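Lactamase_B domain-containing protein (Bacillus lehensis G1, PDB 7EV5) binds two zinc ions in a metallo-beta-lactamase fold and probably acts as a dual-activity hydrolase, resembling B3 beta-lactamases and glyoxalase II. Local coordinates at residues I10-Y15 / A188-L194; H127-H131 / L169-S173; P47-L52 / F70-L76. All coordinates share one frame; numbering follows the deposited sequence.

In the fold
The three contacts lie in one metallo-beta-lactamase domain, an alpha-beta/beta-alpha sandwich whose two sheets frame a two-zinc site. Contact 1 joins the sheets and brings His191 to one zinc; contact 2, nested in the loop that contact 1 closes, braces the loop of His131, a ligand of the other. Their centres are about 18 Å apart and their nearest atoms about 6 Å, yet one water, bound to both metals, belongs to both, and Asp150 binds both zincs. Contact 3 lies within the first sheet, its centre about 18 Å from that of contact 1 and about 24 Å from that of contact 2, although the Leu76 side chain comes within about 10 Å of a zinc.

Contact 1: I10-Y15 / A188-L194; sequences IQTNAY and ASGHGPL. With ZN (zinc ion), chain C.
Two donors of segment 10-15 grip the carbonyl oxygen Ser189 O: Tyr15 OH at 2.6 Å and Asn13 ND2 at 3.1 Å. This is a seam between the two sheets of the metallo-beta-lactamase sandwich, where strand 12-18 of the first meets the end of strand 186-189 in the second. The phenol hydroxyl lies in the plane of the carbonyl, on a lone pair, whereas the amide nitrogen stands 40° out of that plane. The same ND2 spends its other hydrogen on Gly192 O, at 2.9 Å and on a lone pair, which fixes the rotation of the amide about CB-CG. CG of Asn13 is anti to the carbonyl carbon and beside the backbone N (chi1 -65°), a setting that swings the amide into the turn 189-192. Asn13 N completes the clasp with a nearly straight bond to Gly190 O, 2.8 Å long. Packing backs up the tyrosine: Ala188 CB sits over one face of the ring, 3.8 Å from its centroid, and Leu194 CD2 lies obliquely near CE1 and OH. Gln4 NE2 also bonds to the hydroxyl, and Phe147 meets the ring.

The turn held in this way carries His191, whose NE2 binds a zinc ion at 2.0 Å; Asp58, His59, Asp150 and the shared water complete the site. Thr12 OG1 comes obliquely to CE1 of the imidazole, but its hydrogen bond goes to Asp58 OD2, the oxygen that coordinates the metal, so Thr12 is a second-shell residue. Ile10 CG2 touches CE1 near the ring plane. On the imidazole edge remote from zinc, His191 ND1 donates to a water 2.9 Å away, and this water in turn donates to Ile10 O.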
loop_
_atom_site.group_PDB
_atom_site.type_symbol
_atom_site.label_atom_id
_atom_site.label_comp_id
_atom_site.label_asym_id
_atom_site.label_seq_id
_atom_site.Cartn_x
_atom_site.Cartn_y
_atom_site.Cartn_z
ATOM N N ILE A 10 -8.217 -9.221 8.583
ATOM C CA ILE A 10 -7.548 -8.046 9.134
ATOM C C ILE A 10 -8.229 -6.753 8.697
ATOM O O ILE A 10 -8.099 -5.722 9.373
ATOM C CB ILE A 10 -6.052 -8.073 8.756
ATOM C CG1 ILE A 10 -5.431 -9.427 9.111
ATOM C CG2 ILE A 10 -5.288 -6.923 9.419
ATOM C CD1 ILE A 10 -5.357 -9.692 10.595
ATOM N N GLN A 11 -8.966 -6.789 7.586
ATOM C CA GLN A 11 -9.660 -5.631 7.028
ATOM C C GLN A 11 -8.700 -4.560 6.519
ATOM O O GLN A 11 -9.042 -3.375 6.490
ATOM C CB GLN A 11 -10.710 -5.050 7.983
ATOM C CG GLN A 11 -11.929 -5.956 8.164
ATOM C CD GLN A 11 -12.856 -5.920 6.959
ATOM O OE1 GLN A 11 -13.626 -4.977 6.787
ATOM N NE2 GLN A 11 -12.781 -6.940 6.118
ATOM N N THR A 12 -7.503 -4.985 6.113
ATOM C CA THR A 12 -6.554 -4.087 5.473
ATOM C C THR A 12 -7.188 -3.427 4.258
ATOM O O THR A 12 -7.885 -4.076 3.467
ATOM C CB THR A 12 -5.346 -4.903 5.034
ATOM O OG1 THR A 12 -4.779 -5.532 6.191
ATOM C CG2 THR A 12 -4.272 -4.019 4.383
ATOM N N ASN A 13 -6.925 -2.132 4.099
ATOM C CA ASN A 13 -7.502 -1.365 2.995
ATOM C C ASN A 13 -6.720 -1.632 1.716
ATOM O O ASN A 13 -5.565 -1.213 1.589
ATOM C CB ASN A 13 -7.431 0.128 3.296
ATOM C CG ASN A 13 -8.284 0.532 4.467
ATOM O OD1 ASN A 13 -9.425 0.095 4.588
ATOM N ND2 ASN A 13 -7.747 1.383 5.330
ATOM N N ALA A 14 -7.344 -2.313 0.764
ATOM C CA ALA A 14 -6.907 -2.169 -0.614
ATOM C C ALA A 14 -7.467 -0.866 -1.159
ATOM O O ALA A 14 -8.398 -0.283 -0.603
ATOM C CB ALA A 14 -7.439 -3.321 -1.469
ATOM N N TYR A 15 -6.900 -0.407 -2.265
ATOM C CA TYR A 15 -7.432 0.760 -2.957
ATOM C C TYR A 15 -7.507 0.467 -4.441
ATOM O O TYR A 15 -6.618 -0.178 -5.001
ATOM C CB TYR A 15 -6.581 2.028 -2.722
ATOM C CG TYR A 15 -6.657 2.456 -1.291
ATOM C CD1 TYR A 15 -7.710 3.233 -0.837
ATOM C CD2 TYR A 15 -5.708 2.038 -0.373
ATOM C CE1 TYR A 15 -7.806 3.592 0.483
ATOM C CE2 TYR A 15 -5.805 2.382 0.960
ATOM C CZ TYR A 15 -6.852 3.174 1.383
ATOM O OH TYR A 15 -6.972 3.536 2.715
ATOM N N ALA A 188 -4.380 7.770 2.288
ATOM C CA ALA A 188 -5.089 6.512 2.050
ATOM C C ALA A 188 -4.163 5.416 2.567
ATOM O O ALA A 188 -3.265 4.947 1.866
ATOM C CB ALA A 188 -5.423 6.354 0.568
ATOM N N SER A 189 -4.377 5.027 3.817
ATOM C CA SER A 189 -3.482 4.155 4.557
ATOM C C SER A 189 -4.006 2.727 4.599
ATOM O O SER A 189 -5.109 2.416 4.147
ATOM C CB SER A 189 -3.287 4.690 5.977
ATOM O OG SER A 189 -4.467 4.491 6.735
ATOM N N GLY A 190 -3.171 1.840 5.133
ATOM C CA GLY A 190 -3.490 0.428 5.118
ATOM C C GLY A 190 -4.542 0.002 6.118
ATOM O O GLY A 190 -5.082 -1.092 5.977
ATOM N N HIS A 191 -4.821 0.812 7.135
ATOM C CA HIS A 191 -5.731 0.372 8.190
ATOM C C HIS A 191 -6.538 1.558 8.688
ATOM O O HIS A 191 -5.964 2.606 8.987
ATOM C CB HIS A 191 -4.932 -0.260 9.344
ATOM C CG HIS A 191 -4.116 -1.448 8.918
ATOM N ND1 HIS A 191 -4.623 -2.727 8.898
ATOM C CD2 HIS A 191 -2.845 -1.542 8.455
ATOM C CE1 HIS A 191 -3.703 -3.562 8.452
ATOM N NE2 HIS A 191 -2.613 -2.868 8.169
ATOM N N GLY A 192 -7.859 1.396 8.783
ATOM C CA GLY A 192 -8.702 2.425 9.353
ATOM C C GLY A 192 -9.153 3.476 8.357
ATOM O O GLY A 192 -8.941 3.356 7.145
ATOM N N PRO A 193 -9.776 4.538 8.867
ATOM C CA PRO A 193 -10.405 5.536 7.993
ATOM C C PRO A 193 -9.406 6.389 7.225
ATOM O O PRO A 193 -8.246 6.554 7.608
ATOM C CB PRO A 193 -11.193 6.418 8.975
ATOM C CG PRO A 193 -11.370 5.588 10.197
ATOM C CD PRO A 193 -10.152 4.711 10.280
ATOM N N LEU A 194 -9.899 6.969 6.132
ATOM C CA LEU A 194 -9.147 7.992 5.423
ATOM C C LEU A 194 -8.928 9.206 6.321
ATOM O O LEU A 194 -9.696 9.474 7.247
ATOM C CB LEU A 194 -9.916 8.429 4.179
ATOM C CG LEU A 194 -10.118 7.402 3.073
ATOM C CD1 LEU A 194 -11.052 7.974 2.026
ATOM C CD2 LEU A 194 -8.778 7.012 2.449
HETATM ZN ZN ZN C . -0.959 -3.614 7.269
HETATM O O HOH W 1 -7.392 -3.004 9.588
HETATM O O HOH W 2 -9.076 -1.117 7.983
HETATM O O HOH W 3 0.667 -4.646 7.810
#

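Contact 2: H127-H131 / L169-S173; sequences HTPGH and LLLAS. With ZN (zinc ion), chain B.
Ser173 OG donates to Pro129 O across 2.8 Å, in the plane of that carbonyl and on a lone pair, the one direct hydrogen bond between segments 127-131 and 169-173. OG is anti to its own carbonyl carbon and beside the backbone N (chi1 -67°), which turns the hydroxyl out to the loop while Ser173 CB rests against Thr128. The backbones come closest at Gly130, where the lack of a side chain lets its CA approach to 3.8 Å from Leu170 CA. Leu169 crosses the proline ring, its CD2 3.7 Å from Pro129 CG, and Leu170 CD1 reaches the backbone at His131 N. Further out, Pro129 CD lies over the centre of the His127 imidazole face.

The loop so braced delivers His131, whose NE2 binds a zinc ion at 2.1 Å beside His54, His56, Asp150 and the shared water. Its ND1 is bonded to Arg159 O, which positions the ring as a second-shell partner. Thus helix 167-178 packs along the loop that links strands 121-127 and 136-140, and its Lys177 NZ bonds to His127 O at the end of the first strand.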
loop_
_atom_site.group_PDB
_atom_site.type_symbol
_atom_site.label_atom_id
_atom_site.label_comp_id
_atom_site.label_asym_id
_atom_site.label_seq_id
_atom_site.Cartn_x
_atom_site.Cartn_y
_atom_site.Cartn_z
ATOM N N HIS A 127 10.288 6.520 -0.694
ATOM C CA HIS A 127 10.685 5.369 0.103
ATOM C C HIS A 127 10.491 5.760 1.565
ATOM O O HIS A 127 11.146 6.684 2.057
ATOM C CB HIS A 127 12.128 4.960 -0.218
ATOM C CG HIS A 127 12.567 3.707 0.479
ATOM N ND1 HIS A 127 13.853 3.528 0.943
ATOM C CD2 HIS A 127 11.891 2.579 0.809
ATOM C CE1 HIS A 127 13.953 2.342 1.520
ATOM N NE2 HIS A 127 12.775 1.747 1.455
ATOM N N THR A 128 9.551 5.098 2.252
ATOM C CA THR A 128 9.089 5.518 3.577
ATOM C C THR A 128 9.176 4.360 4.560
ATOM O O THR A 128 8.150 3.874 5.070
ATOM C CB THR A 128 7.662 6.072 3.526
ATOM O OG1 THR A 128 6.798 5.143 2.862
ATOM C CG2 THR A 128 7.622 7.390 2.770
ATOM N N PRO A 129 10.397 3.905 4.868
ATOM C CA PRO A 129 10.576 2.777 5.798
ATOM C C PRO A 129 10.335 3.133 7.257
ATOM O O PRO A 129 10.108 4.293 7.614
ATOM C CB PRO A 129 12.040 2.376 5.566
ATOM C CG PRO A 129 12.704 3.692 5.203
ATOM C CD PRO A 129 11.685 4.350 4.301
ATOM N N GLY A 130 10.403 2.120 8.119
ATOM C CA GLY A 130 10.169 2.288 9.540
ATOM C C GLY A 130 9.204 1.246 10.058
ATOM O O GLY A 130 9.470 0.582 11.062
ATOM N N HIS A 131 8.053 1.117 9.389
ATOM C CA HIS A 131 7.164 -0.012 9.634
ATOM C C HIS A 131 7.681 -1.272 8.933
ATOM O O HIS A 131 7.571 -2.380 9.472
ATOM C CB HIS A 131 5.743 0.359 9.189
ATOM C CG HIS A 131 4.785 -0.793 9.138
ATOM N ND1 HIS A 131 4.148 -1.300 10.252
ATOM C CD2 HIS A 131 4.326 -1.509 8.087
ATOM C CE1 HIS A 131 3.347 -2.287 9.891
ATOM N NE2 HIS A 131 3.439 -2.441 8.579
ATOM N N LEU A 169 13.296 5.524 12.304
ATOM C CA LEU A 169 13.180 5.679 10.864
ATOM C C LEU A 169 11.754 6.049 10.471
ATOM O O LEU A 169 11.547 6.882 9.582
ATOM C CB LEU A 169 13.607 4.367 10.207
ATOM C CG LEU A 169 13.847 4.320 8.712
ATOM C CD1 LEU A 169 14.772 5.444 8.294
ATOM C CD2 LEU A 169 14.454 2.974 8.360
ATOM N N LEU A 170 10.756 5.445 11.134
ATOM C CA LEU A 170 9.370 5.768 10.821
ATOM C C LEU A 170 9.084 7.247 11.047
ATOM O O LEU A 170 8.454 7.901 10.210
ATOM C CB LEU A 170 8.427 4.911 11.663
ATOM C CG LEU A 170 6.963 5.213 11.350
ATOM C CD1 LEU A 170 6.682 4.818 9.911
ATOM C CD2 LEU A 170 6.067 4.444 12.282
ATOM N N LEU A 171 9.558 7.802 12.165
ATOM C CA LEU A 171 9.277 9.208 12.438
ATOM C C LEU A 171 9.954 10.125 11.430
ATOM O O LEU A 171 9.392 11.158 11.047
ATOM C CB LEU A 171 9.678 9.567 13.867
ATOM C CG LEU A 171 8.652 9.127 14.907
ATOM C CD1 LEU A 171 9.173 9.373 16.283
ATOM C CD2 LEU A 171 7.320 9.844 14.699
ATOM N N ALA A 172 11.158 9.769 10.986
ATOM C CA ALA A 172 11.801 10.541 9.930
ATOM C C ALA A 172 11.027 10.449 8.623
ATOM O O ALA A 172 10.859 11.454 7.930
ATOM C CB ALA A 172 13.243 10.085 9.745
ATOM N N SER A 173 10.581 9.246 8.245
ATOM C CA SER A 173 9.737 9.138 7.055
ATOM C C SER A 173 8.530 10.057 7.145
ATOM O O SER A 173 8.195 10.753 6.178
ATOM C CB SER A 173 9.272 7.696 6.822
ATOM O OG SER A 173 10.362 6.870 6.484
HETATM ZN ZN ZN B . 2.348 -3.762 7.433
HETATM O O HOH W 3 0.667 -4.646 7.810
#

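Contact 3: P47-L52 / F70-L76; sequences PLAILL and FSIPVYL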
loop_
_atom_site.group_PDB
_atom_site.type_symbol
_atom_site.label_atom_id
_atom_site.label_comp_id
_atom_site.label_asym_id
_atom_site.label_seq_id
_atom_site.Cartn_x
_atom_site.Cartn_y
_atom_site.Cartn_z
ATOM N N PRO A 47 -7.972 -3.283 -14.739
ATOM C CA PRO A 47 -6.767 -2.949 -13.974
ATOM C C PRO A 47 -5.522 -3.076 -14.834
ATOM O O PRO A 47 -5.448 -3.902 -15.745
ATOM C CB PRO A 47 -6.762 -3.974 -12.834
ATOM C CG PRO A 47 -7.628 -5.074 -13.285
ATOM C CD PRO A 47 -8.614 -4.524 -14.277
ATOM N N LEU A 48 -4.549 -2.210 -14.534
ATOM C CA LEU A 48 -3.289 -2.120 -15.258
ATOM C C LEU A 48 -2.095 -2.644 -14.476
ATOM O O LEU A 48 -1.109 -3.058 -15.096
ATOM C CB LEU A 48 -2.998 -0.662 -15.649
ATOM C CG LEU A 48 -4.071 0.047 -16.468
ATOM C CD1 LEU A 48 -3.714 1.516 -16.655
ATOM C CD2 LEU A 48 -4.253 -0.646 -17.815
ATOM N N ALA A 49 -2.162 -2.648 -13.144
ATOM C CA ALA A 49 -1.022 -3.022 -12.320
ATOM C C ALA A 49 -1.494 -3.184 -10.884
ATOM O O ALA A 49 -2.521 -2.633 -10.489
ATOM C CB ALA A 49 0.080 -1.956 -12.380
ATOM N N ILE A 50 -0.719 -3.949 -10.117
ATOM C CA ILE A 50 -0.810 -4.012 -8.661
ATOM C C ILE A 50 0.414 -3.297 -8.109
ATOM O O ILE A 50 1.552 -3.676 -8.421
ATOM C CB ILE A 50 -0.832 -5.461 -8.161
ATOM C CG1 ILE A 50 -2.082 -6.176 -8.673
ATOM C CG2 ILE A 50 -0.747 -5.505 -6.632
ATOM C CD1 ILE A 50 -1.984 -7.674 -8.575
ATOM N N LEU A 51 0.188 -2.268 -7.295
ATOM C CA LEU A 51 1.256 -1.542 -6.621
ATOM C C LEU A 51 1.187 -1.889 -5.141
ATOM O O LEU A 51 0.145 -1.711 -4.505
ATOM C CB LEU A 51 1.097 -0.035 -6.817
ATOM C CG LEU A 51 1.129 0.519 -8.247
ATOM C CD1 LEU A 51 1.212 2.036 -8.228
ATOM C CD2 LEU A 51 2.256 -0.089 -9.076
ATOM N N LEU A 52 2.280 -2.403 -4.600
ATOM C CA LEU A 52 2.312 -2.789 -3.198
ATOM C C LEU A 52 3.053 -1.735 -2.395
ATOM O O LEU A 52 4.201 -1.391 -2.710
ATOM C CB LEU A 52 3.004 -4.139 -3.029
ATOM C CG LEU A 52 2.294 -5.329 -3.671
ATOM C CD1 LEU A 52 3.121 -6.573 -3.451
ATOM C CD2 LEU A 52 0.866 -5.503 -3.125
ATOM N N PHE A 70 -6.209 -10.991 -14.122
ATOM C CA PHE A 70 -6.129 -9.837 -15.001
ATOM C C PHE A 70 -4.839 -9.749 -15.805
ATOM O O PHE A 70 -4.725 -8.856 -16.656
ATOM C CB PHE A 70 -6.334 -8.536 -14.207
ATOM C CG PHE A 70 -7.698 -8.409 -13.595
ATOM C CD1 PHE A 70 -8.805 -8.124 -14.386
ATOM C CD2 PHE A 70 -7.877 -8.565 -12.229
ATOM C CE1 PHE A 70 -10.058 -8.006 -13.818
ATOM C CE2 PHE A 70 -9.125 -8.450 -11.658
ATOM C CZ PHE A 70 -10.221 -8.174 -12.452
ATOM N N SER A 71 -3.877 -10.642 -15.570
ATOM C CA SER A 71 -2.593 -10.639 -16.273
ATOM C C SER A 71 -1.917 -9.273 -16.180
ATOM O O SER A 71 -1.625 -8.616 -17.181
ATOM C CB SER A 71 -2.734 -11.087 -17.729
ATOM O OG SER A 71 -3.323 -12.368 -17.789
ATOM N N ILE A 72 -1.685 -8.848 -14.945
ATOM C CA ILE A 72 -1.111 -7.532 -14.683
ATOM C C ILE A 72 0.156 -7.641 -13.843
ATOM O O ILE A 72 0.328 -8.604 -13.079
ATOM C CB ILE A 72 -2.136 -6.595 -14.033
ATOM C CG1 ILE A 72 -2.743 -7.241 -12.789
ATOM C CG2 ILE A 72 -3.206 -6.223 -15.048
ATOM C CD1 ILE A 72 -3.672 -6.329 -12.061
ATOM N N PRO A 73 1.060 -6.680 -13.964
ATOM C CA PRO A 73 2.309 -6.712 -13.199
ATOM C C PRO A 73 2.099 -6.343 -11.739
ATOM O O PRO A 73 1.149 -5.650 -11.375
ATOM C CB PRO A 73 3.151 -5.633 -13.892
ATOM C CG PRO A 73 2.147 -4.692 -14.485
ATOM C CD PRO A 73 1.037 -5.587 -14.955
ATOM N N VAL A 74 3.035 -6.817 -10.915
ATOM C CA VAL A 74 3.111 -6.524 -9.486
ATOM C C VAL A 74 4.383 -5.723 -9.232
ATOM O O VAL A 74 5.483 -6.161 -9.598
ATOM C CB VAL A 74 3.117 -7.820 -8.654
ATOM C CG1 VAL A 74 3.352 -7.515 -7.163
ATOM C CG2 VAL A 74 1.824 -8.592 -8.871
ATOM N N TYR A 75 4.238 -4.574 -8.571
ATOM C CA TYR A 75 5.352 -3.703 -8.200
ATOM C C TYR A 75 5.603 -3.775 -6.698
ATOM O O TYR A 75 4.657 -3.671 -5.905
ATOM C CB TYR A 75 5.051 -2.247 -8.564
ATOM C CG TYR A 75 5.109 -1.925 -10.041
ATOM C CD1 TYR A 75 6.124 -1.124 -10.554
ATOM C CD2 TYR A 75 4.142 -2.410 -10.917
ATOM C CE1 TYR A 75 6.174 -0.823 -11.910
ATOM C CE2 TYR A 75 4.193 -2.117 -12.269
ATOM C CZ TYR A 75 5.206 -1.323 -12.745
ATOM O OH TYR A 75 5.219 -1.040 -14.099
ATOM N N LEU A 76 6.873 -3.911 -6.302
ATOM C CA LEU A 76 7.255 -4.016 -4.899
ATOM C C LEU A 76 8.692 -3.532 -4.750
ATOM O O LEU A 76 9.511 -3.723 -5.655
ATOM C CB LEU A 76 7.152 -5.479 -4.436
ATOM C CG LEU A 76 7.613 -5.814 -3.017
ATOM C CD1 LEU A 76 6.743 -5.145 -1.957
ATOM C CD2 LEU A 76 7.583 -7.326 -2.817
HETATM O O HOH W 4 -6.605 -6.269 -16.862
#
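Ile50 and Val74 run alongside one another on the same face of the sheet, with Ile50 CD1 3.9 Å from Val74 CG2, at the dense centre of a beta-alpha-beta crossover: strand 46-51, helix 63-70, strand 74-77. Ile72 joins them crosswise, sending CD1 to 3.7 Å from Ile50 CG1. Its CG1 is tucked between the backbone N and the carbonyl carbon (chi1 53°), a congested setting that directs CD1 to both Ile50 and Pro47 CB. Leu52 CD1 meets Val74 CG1 obliquely, and Leu76 CD1 reaches Leu52 CB. Helix 63-70 packs on this face through Val63, Val66 and Arg67. Three parallel-sheet bonds tie the backbones: Ile50 N to Pro73 O, Tyr75 N to Ile50 O, and Leu52 N to Tyr75 O.

On the other face Leu51 CD2 presses against the Tyr75 ring, 3.5 Å from Tyr75 CD2, and Ala49 CB approaches CE2. Tyr75 is partly exposed there, though it stacks on His108 and touches Leu116 and Ile118.

The seam is looser where the chains enter. Pro47 CA and Phe70 CA stand 7.0 Å apart, with no direct backbone bond; instead a water donates to Pro47 O at 2.9 Å and to Phe70 O at 3.2 Å. Side-chain packing persists even here: Pro47 CG lies over one face of the partly exposed Phe70 ring, 3.5 Å from its centroid, a CH-pi contact.

Every direct hydrogen bond here is between backbone atoms, and the side chains meet through aliphatic and aromatic groups. Cohesion therefore rests on sheet bonding and burial of apolar surface, at the cost of one buried amide, Ala49 N, that has no partner in the model.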